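Local coordinates for kinesin-like protein (Caenorhabditis elegans, PDB 5X3E) that probably acts as an ATP-driven kinesin-6 motor that works on microtubules, captured in its nucleotide-free state, at residues Gly92-Phe97 against Leu142-Asp147; Val102-Asn107 against Lys404-Ile409; Thr197-Glu202 against Ser266-Leu271. One frame throughout, in Å; residues are numbered along the deposited sequence.

Contact 1 (Gly92-Phe97 against Leu142-Asp147); sequences GQATVF and LPRTLD
Two backbone carbonyls, those of Tyr128 and Gly138, grip Gln93 NE2, while Arg41 holds the amide oxygen. The bend at chi2 (-74°) takes this amide away from Leu142-Asp147, leaving only the root of the side chain to meet that segment: Gln93 CB lies 3.5 Å from Arg144 NH2. The extended Arg144 chain carries its guanidinium up to the first turn of the opposing helix, where one face covers Gln93 C and Ala94 N, the latter 4.1 Å above the plane. Three partners outside the contact fix that group, NE on the carbonyl of Thr139, NH2 on that of Glu136 and NH1 on the Glu202 carboxylate. Glu202 would probably offset the cost of placing a cation beside the N-H end of helix 93-109, which starts after the N-cap Gly92.

One turn further along helix 93-109, Phe97, with CG anti to its backbone N, pushes its ring between the helices. Arg144 CB sits over the centre of one face, 3.6 Å from the Phe97 ring centroid and 12° off the normal, a CH-pi contact. The ring edge faces Thr145 in plane, Phe97 CE1 being 3.4 Å from Thr145 OG1, a hydroxyl hydrogen-bonded to the carbonyl of Leu141 one turn back. The axes of the two short segments come no closer than 10.7 Å and cross at -63°, a spacing that long side chains bridge. The pair is consistent with the kinesin motor fold, in which the helix begun at the P-loop is interrupted by a loop and resumes, in this chain as helix 141-152.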
# COMPACT_ATOMS: atom_id res chain seq x y z
N GLY A 92 -16.40 12.05 -1.35
CA GLY A 92 -15.23 12.63 -0.72
C GLY A 92 -14.26 11.59 -0.16
O GLY A 92 -14.44 10.39 -0.31
N GLN A 93 -13.22 12.10 0.50
CA GLN A 93 -12.16 11.23 1.01
C GLN A 93 -12.70 10.22 2.01
O GLN A 93 -12.36 9.03 1.96
CB GLN A 93 -11.06 12.07 1.66
CG GLN A 93 -10.39 13.08 0.75
CD GLN A 93 -9.46 12.44 -0.24
OE1 GLN A 93 -9.87 11.68 -1.12
NE2 GLN A 93 -8.17 12.74 -0.11
N ALA A 94 -13.52 10.69 2.95
CA ALA A 94 -14.07 9.81 3.98
C ALA A 94 -14.87 8.67 3.35
O ALA A 94 -14.80 7.53 3.82
CB ALA A 94 -14.94 10.61 4.94
N THR A 95 -15.63 8.96 2.30
CA THR A 95 -16.41 7.90 1.65
C THR A 95 -15.50 6.90 0.96
O THR A 95 -15.71 5.68 1.07
CB THR A 95 -17.40 8.51 0.66
OG1 THR A 95 -18.35 9.33 1.36
CG2 THR A 95 -18.14 7.42 -0.09
N VAL A 96 -14.48 7.39 0.25
CA VAL A 96 -13.50 6.50 -0.37
C VAL A 96 -12.83 5.63 0.68
O VAL A 96 -12.77 4.41 0.55
CB VAL A 96 -12.47 7.31 -1.18
CG1 VAL A 96 -11.33 6.40 -1.63
CG2 VAL A 96 -13.13 7.95 -2.37
N PHE A 97 -12.34 6.26 1.76
CA PHE A 97 -11.58 5.54 2.77
C PHE A 97 -12.37 4.38 3.37
O PHE A 97 -11.85 3.27 3.51
CB PHE A 97 -11.13 6.52 3.86
CG PHE A 97 -10.58 5.84 5.08
CD1 PHE A 97 -9.37 5.17 5.03
CD2 PHE A 97 -11.28 5.87 6.28
CE1 PHE A 97 -8.86 4.54 6.15
CE2 PHE A 97 -10.78 5.25 7.40
CZ PHE A 97 -9.57 4.58 7.34
N LEU A 142 -3.91 6.87 3.11
CA LEU A 142 -2.78 6.44 3.93
C LEU A 142 -2.83 7.03 5.33
O LEU A 142 -2.78 6.26 6.30
CB LEU A 142 -1.47 6.76 3.19
CG LEU A 142 -0.15 6.30 3.78
CD1 LEU A 142 0.81 5.99 2.64
CD2 LEU A 142 0.43 7.36 4.70
N PRO A 143 -2.93 8.36 5.53
CA PRO A 143 -2.98 8.86 6.91
C PRO A 143 -4.20 8.39 7.67
O PRO A 143 -4.09 8.08 8.86
CB PRO A 143 -2.96 10.39 6.73
CG PRO A 143 -2.46 10.61 5.34
CD PRO A 143 -2.98 9.46 4.55
N ARG A 144 -5.36 8.32 7.01
CA ARG A 144 -6.56 7.81 7.68
C ARG A 144 -6.36 6.36 8.10
O ARG A 144 -6.79 5.96 9.19
CB ARG A 144 -7.78 7.94 6.77
CG ARG A 144 -8.14 9.38 6.41
CD ARG A 144 -9.36 9.42 5.50
NE ARG A 144 -9.58 10.76 4.98
CZ ARG A 144 -10.41 11.64 5.53
NH1 ARG A 144 -11.10 11.31 6.62
NH2 ARG A 144 -10.56 12.85 5.00
N THR A 145 -5.75 5.55 7.23
CA THR A 145 -5.44 4.17 7.60
C THR A 145 -4.53 4.11 8.82
O THR A 145 -4.78 3.35 9.76
CB THR A 145 -4.82 3.44 6.41
OG1 THR A 145 -5.77 3.32 5.36
CG2 THR A 145 -4.39 2.05 6.84
N LEU A 146 -3.47 4.92 8.82
CA LEU A 146 -2.59 4.96 9.99
C LEU A 146 -3.36 5.39 11.24
O LEU A 146 -3.16 4.82 12.32
CB LEU A 146 -1.42 5.92 9.74
CG LEU A 146 -0.37 5.51 8.71
CD1 LEU A 146 0.54 6.70 8.40
CD2 LEU A 146 0.43 4.31 9.22
N ASP A 147 -4.22 6.40 11.11
CA ASP A 147 -5.04 6.84 12.23
C ASP A 147 -5.89 5.69 12.77
O ASP A 147 -5.85 5.38 13.97
CB ASP A 147 -5.95 7.99 11.80
CG ASP A 147 -5.22 9.31 11.70
OD1 ASP A 147 -4.24 9.51 12.44
OD2 ASP A 147 -5.64 10.15 10.87

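Contact 2 (Val102-Asn107 against Lys404-Ile409); sequences VDLILN and KIRMVI
Asp103 holds CG in the crowded position between its backbone N and carbonyl carbon (chi1 65°), while Arg406 leaves its strand with CG anti to the backbone N and then bends at chi3 (-61°). These torsions bring carboxylate and guanidinium tip to tip, their planes 27° apart. The salt bridge is end-on and two-pronged: Arg406 NH2 donates to Asp103 OD1 at 2.5 Å, nearly straight and in the guanidinium plane, and Arg406 NH1 donates to Asp103 OD2 at 2.7 Å along a more bent path. Both oxygens accept through their syn lone pairs.

Other partners fix the rotation of the guanidinium: NE pairs with the carboxylate of Glu37, and NH1 also reaches the carbonyl of Thr100. In a regular helix that carbonyl would accept from the N-H of Leu104, and helix 93-109 is kinked just there, the N atoms of Asp103 and Leu104 lacking bonds to the preceding turn.

Beside the salt bridge, Leu104 crosses Lys404 at about a right angle, with Leu104 CD2 3.6 Å from Lys404 CG. The same methyl lies obliquely by the guanidinium, Leu104 CD2 being 3.6 Å from Arg406 NH1. Asn107 lies across the root of the Lys404 chain. Lys404 NZ goes instead to the carbonyl of Ser35 and stays 4.8 Å from Asp103 OD1, near enough that it would probably add some favourable charge, without contact.

The helix runs nearly antiparallel to strand 404-411, which pairs in parallel with strands 37-42 and 114-119. That is the geometry of a beta-alpha-beta crossover: helix 93-109 links strand 86-87 to strand 114-119 and packs across 404-411, which with 37-42 lies between them in the P-loop NTPase sheet.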
# COMPACT_ATOMS: atom_id res chain seq x y z
N VAL A 102 -11.37 0.12 5.10
CA VAL A 102 -11.80 -0.35 6.41
C VAL A 102 -11.74 -1.88 6.48
O VAL A 102 -11.32 -2.45 7.49
CB VAL A 102 -13.20 0.19 6.76
CG1 VAL A 102 -13.84 -0.62 7.88
CG2 VAL A 102 -13.11 1.65 7.18
N ASP A 103 -12.14 -2.56 5.40
CA ASP A 103 -12.09 -4.02 5.41
C ASP A 103 -10.65 -4.53 5.35
O ASP A 103 -10.37 -5.64 5.81
CB ASP A 103 -12.91 -4.59 4.25
CG ASP A 103 -12.35 -4.23 2.88
OD1 ASP A 103 -12.63 -4.96 1.91
OD2 ASP A 103 -11.62 -3.22 2.78
N LEU A 104 -9.73 -3.75 4.79
CA LEU A 104 -8.32 -4.15 4.83
C LEU A 104 -7.76 -4.01 6.23
O LEU A 104 -6.97 -4.86 6.68
CB LEU A 104 -7.50 -3.32 3.84
CG LEU A 104 -8.04 -3.23 2.41
CD1 LEU A 104 -7.04 -2.54 1.49
CD2 LEU A 104 -8.42 -4.61 1.89
N ILE A 105 -8.14 -2.95 6.95
CA ILE A 105 -7.70 -2.81 8.33
C ILE A 105 -8.29 -3.91 9.20
O ILE A 105 -7.61 -4.47 10.07
CB ILE A 105 -8.04 -1.42 8.88
CG1 ILE A 105 -7.36 -0.33 8.04
CG2 ILE A 105 -7.63 -1.33 10.33
CD1 ILE A 105 -7.86 1.08 8.37
N LEU A 106 -9.57 -4.24 8.97
CA LEU A 106 -10.15 -5.37 9.68
C LEU A 106 -9.38 -6.65 9.39
O LEU A 106 -9.18 -7.49 10.28
CB LEU A 106 -11.63 -5.52 9.31
CG LEU A 106 -12.55 -4.40 9.79
CD1 LEU A 106 -13.95 -4.56 9.23
CD2 LEU A 106 -12.57 -4.33 11.31
N ASN A 107 -8.94 -6.83 8.14
CA ASN A 107 -8.05 -7.94 7.81
C ASN A 107 -6.78 -7.90 8.65
O ASN A 107 -6.38 -8.90 9.26
CB ASN A 107 -7.71 -7.92 6.32
CG ASN A 107 -8.58 -8.85 5.52
OD1 ASN A 107 -9.01 -9.90 6.00
ND2 ASN A 107 -8.84 -8.48 4.27
N LYS A 404 -5.72 -10.08 0.60
CA LYS A 404 -6.77 -9.33 -0.08
C LYS A 404 -6.17 -8.21 -0.91
O LYS A 404 -5.34 -7.44 -0.41
CB LYS A 404 -7.76 -8.76 0.95
CG LYS A 404 -8.79 -7.81 0.37
CD LYS A 404 -9.87 -8.54 -0.42
CE LYS A 404 -10.97 -7.58 -0.83
NZ LYS A 404 -12.12 -8.26 -1.48
N ILE A 405 -6.57 -8.13 -2.18
CA ILE A 405 -6.08 -7.11 -3.10
C ILE A 405 -7.25 -6.22 -3.50
O ILE A 405 -8.31 -6.71 -3.91
CB ILE A 405 -5.43 -7.73 -4.36
CG1 ILE A 405 -4.33 -8.71 -3.99
CG2 ILE A 405 -4.88 -6.63 -5.27
CD1 ILE A 405 -3.67 -9.33 -5.20
N ARG A 406 -7.07 -4.91 -3.37
CA ARG A 406 -8.02 -3.95 -3.92
C ARG A 406 -7.26 -2.94 -4.77
O ARG A 406 -6.28 -2.34 -4.31
CB ARG A 406 -8.81 -3.22 -2.82
CG ARG A 406 -9.71 -2.11 -3.36
CD ARG A 406 -10.78 -1.65 -2.36
NE ARG A 406 -11.71 -2.71 -1.98
CZ ARG A 406 -11.79 -3.24 -0.77
NH1 ARG A 406 -11.00 -2.80 0.21
NH2 ARG A 406 -12.66 -4.21 -0.51
N MET A 407 -7.73 -2.73 -5.99
CA MET A 407 -7.14 -1.76 -6.90
C MET A 407 -8.09 -0.59 -7.09
O MET A 407 -9.29 -0.78 -7.34
CB MET A 407 -6.80 -2.40 -8.25
CG MET A 407 -6.20 -1.42 -9.24
SD MET A 407 -4.96 -2.17 -10.31
CE MET A 407 -5.62 -3.83 -10.44
N VAL A 408 -7.56 0.62 -6.95
CA VAL A 408 -8.32 1.85 -7.13
C VAL A 408 -7.85 2.49 -8.43
O VAL A 408 -6.74 3.04 -8.49
CB VAL A 408 -8.14 2.81 -5.94
CG1 VAL A 408 -8.92 4.08 -6.17
CG2 VAL A 408 -8.57 2.13 -4.65
N ILE A 409 -8.68 2.41 -9.46
CA ILE A 409 -8.38 3.03 -10.75
C ILE A 409 -8.84 4.48 -10.70
O ILE A 409 -10.04 4.76 -10.67
CB ILE A 409 -9.05 2.28 -11.91
CG1 ILE A 409 -8.66 0.81 -11.89
CG2 ILE A 409 -8.68 2.91 -13.24
CD1 ILE A 409 -7.19 0.58 -12.10

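Contact 3 (Thr197-Glu202 against Ser266-Leu271); sequences TDRYCE and SSEEAL
The Glu268 carboxylate takes the cross-segment polar bonds, both arriving from the loop. Arg199 NE donates to Glu268 OE1 at 3.2 Å in a salt bridge, with an N-H...O angle of 156° and the acceptor in the guanidinium plane, met nearly along its C-O axis. Thr197 OG1 donates to the other oxygen, Glu268 OE2, although the hydroxyl is modelled too close for its place to be certain. The motif on the helix side is an N-cap: Ser266 OG accepts from Glu269 N at 3.0 Å (162°), capping helix 267-281. The loop before strand 213-225 docks on the turn so begun through Glu268, Ser267 and Leu271.

Torsions explain the reach. Glu268 leaves with CG anti to its backbone N and bends at chi2 toward the loop, whereas Arg199 starts from the crowded position between N and carbonyl carbon (chi1 65°) and then runs extended, sliding past Glu268 in the opposite direction. Beyond Glu268, Arg199 NH2 forms a salt bridge with Asp147 OD1 of helix 141-152, and Ser267 OG binds the same oxygen. Asp147 thus joins loop and helix start; the nearby arginine and helix N-terminus would probably favour its ionised form. Arg199 NH2 itself lies 3.3 Å from Ser267 OG.

An alanine in place of Arg199 would remove the salt bridges to Glu268 and Asp147 together and would probably loosen the loop's hold on the helix.

Packing completes the contact around the flat guanidinium. Leu271 reaches it tip to tip, its CD1 over the centre of one face and 3.4 Å from Arg199 CZ; on the opposite face Cys201 SG stands 3.7 Å above the plane of the Arg199 guanidinium.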
# COMPACT_ATOMS: atom_id res chain seq x y z
N THR A 197 2.95 19.20 13.04
CA THR A 197 1.78 18.72 12.30
C THR A 197 0.49 19.11 13.00
O THR A 197 0.07 18.46 13.96
CB THR A 197 1.84 17.20 12.13
OG1 THR A 197 1.99 16.60 13.42
CG2 THR A 197 2.97 16.80 11.21
N ASP A 198 -0.11 20.21 12.55
CA ASP A 198 -1.53 20.47 12.78
C ASP A 198 -2.23 19.82 11.60
O ASP A 198 -2.11 20.28 10.46
CB ASP A 198 -1.84 21.96 12.86
CG ASP A 198 -0.99 22.69 13.87
OD1 ASP A 198 -0.83 22.16 15.00
OD2 ASP A 198 -0.50 23.79 13.55
N ARG A 199 -2.94 18.72 11.85
CA ARG A 199 -3.46 17.91 10.77
C ARG A 199 -4.76 17.26 11.19
O ARG A 199 -4.99 17.02 12.38
CB ARG A 199 -2.44 16.84 10.34
CG ARG A 199 -2.14 15.80 11.41
CD ARG A 199 -1.47 14.56 10.85
NE ARG A 199 -1.56 13.45 11.79
CZ ARG A 199 -2.44 12.45 11.70
NH1 ARG A 199 -3.31 12.41 10.70
NH2 ARG A 199 -2.44 11.50 12.62
N TYR A 200 -5.62 16.99 10.21
CA TYR A 200 -6.83 16.23 10.48
C TYR A 200 -6.46 14.82 10.92
O TYR A 200 -5.50 14.22 10.41
CB TYR A 200 -7.73 16.19 9.25
CG TYR A 200 -8.92 15.27 9.41
CD1 TYR A 200 -10.08 15.72 10.03
CD2 TYR A 200 -8.88 13.96 8.95
CE1 TYR A 200 -11.16 14.88 10.19
CE2 TYR A 200 -9.97 13.12 9.10
CZ TYR A 200 -11.11 13.59 9.72
OH TYR A 200 -12.20 12.77 9.87
N CYS A 201 -7.23 14.28 11.87
CA CYS A 201 -7.02 12.94 12.40
C CYS A 201 -8.33 12.17 12.38
O CYS A 201 -9.35 12.66 12.87
CB CYS A 201 -6.47 12.99 13.83
SG CYS A 201 -4.99 14.00 14.02
N GLU A 202 -8.31 10.97 11.81
CA GLU A 202 -9.50 10.12 11.83
C GLU A 202 -9.75 9.61 13.24
O GLU A 202 -8.83 9.14 13.92
CB GLU A 202 -9.34 8.94 10.87
CG GLU A 202 -9.88 9.20 9.48
CD GLU A 202 -11.39 9.19 9.43
OE1 GLU A 202 -12.01 8.75 10.42
OE2 GLU A 202 -11.95 9.62 8.40
N SER A 266 2.95 5.85 16.96
CA SER A 266 1.72 6.59 16.77
C SER A 266 1.52 6.89 15.29
O SER A 266 2.46 6.87 14.49
CB SER A 266 1.71 7.89 17.59
OG SER A 266 2.65 8.82 17.08
N SER A 267 0.26 7.18 14.94
CA SER A 267 -0.07 7.64 13.59
C SER A 267 0.78 8.83 13.22
O SER A 267 1.27 8.95 12.09
CB SER A 267 -1.56 7.99 13.52
OG SER A 267 -1.97 8.23 12.19
N GLU A 268 0.98 9.73 14.18
CA GLU A 268 1.83 10.90 13.98
C GLU A 268 3.26 10.51 13.65
O GLU A 268 3.84 11.01 12.68
CB GLU A 268 1.78 11.76 15.24
CG GLU A 268 2.62 13.00 15.15
CD GLU A 268 2.22 13.90 14.02
OE1 GLU A 268 1.02 13.95 13.67
OE2 GLU A 268 3.11 14.57 13.46
N GLU A 269 3.84 9.60 14.44
CA GLU A 269 5.22 9.19 14.19
C GLU A 269 5.35 8.48 12.85
O GLU A 269 6.34 8.66 12.13
CB GLU A 269 5.72 8.32 15.34
CG GLU A 269 7.16 7.87 15.21
CD GLU A 269 7.74 7.37 16.52
OE1 GLU A 269 8.85 7.81 16.89
OE2 GLU A 269 7.07 6.55 17.19
N ALA A 270 4.35 7.67 12.49
CA ALA A 270 4.38 6.96 11.22
C ALA A 270 4.36 7.93 10.05
O ALA A 270 5.04 7.71 9.04
CB ALA A 270 3.19 5.99 11.13
N LEU A 271 3.58 9.00 10.17
CA LEU A 271 3.54 10.01 9.12
C LEU A 271 4.85 10.77 9.02
O LEU A 271 5.23 11.19 7.92
CB LEU A 271 2.39 10.97 9.37
CG LEU A 271 1.02 10.45 8.93
CD1 LEU A 271 -0.09 11.34 9.46
CD2 LEU A 271 0.98 10.37 7.41

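How the contacts relate
Contacts 1 and 2 share helix 93-109, contact 1 using its first turn and contact 2 its second half, with centres about 12 Å apart; Ile105 CD1 touches both Phe97 and Thr145. The centre of contact 3 also lies about 12 Å from that of contact 1, and the two join through polar groups, Arg144 with Glu202 and Asp147 with Ser267. Contacts 2 and 3, centres about 21 Å apart, do not touch; helix 141-152 lies between them, meeting Ile105 through Thr145 and helix 267-281 through Leu146. Along the chain the segments of contacts 1 and 2 alternate, contact 3 follows contact 1, and the loop closed by contact 2 encloses contact 3. Together they trace a continuous path from the central sheet through successive helices to the surface of the motor domain.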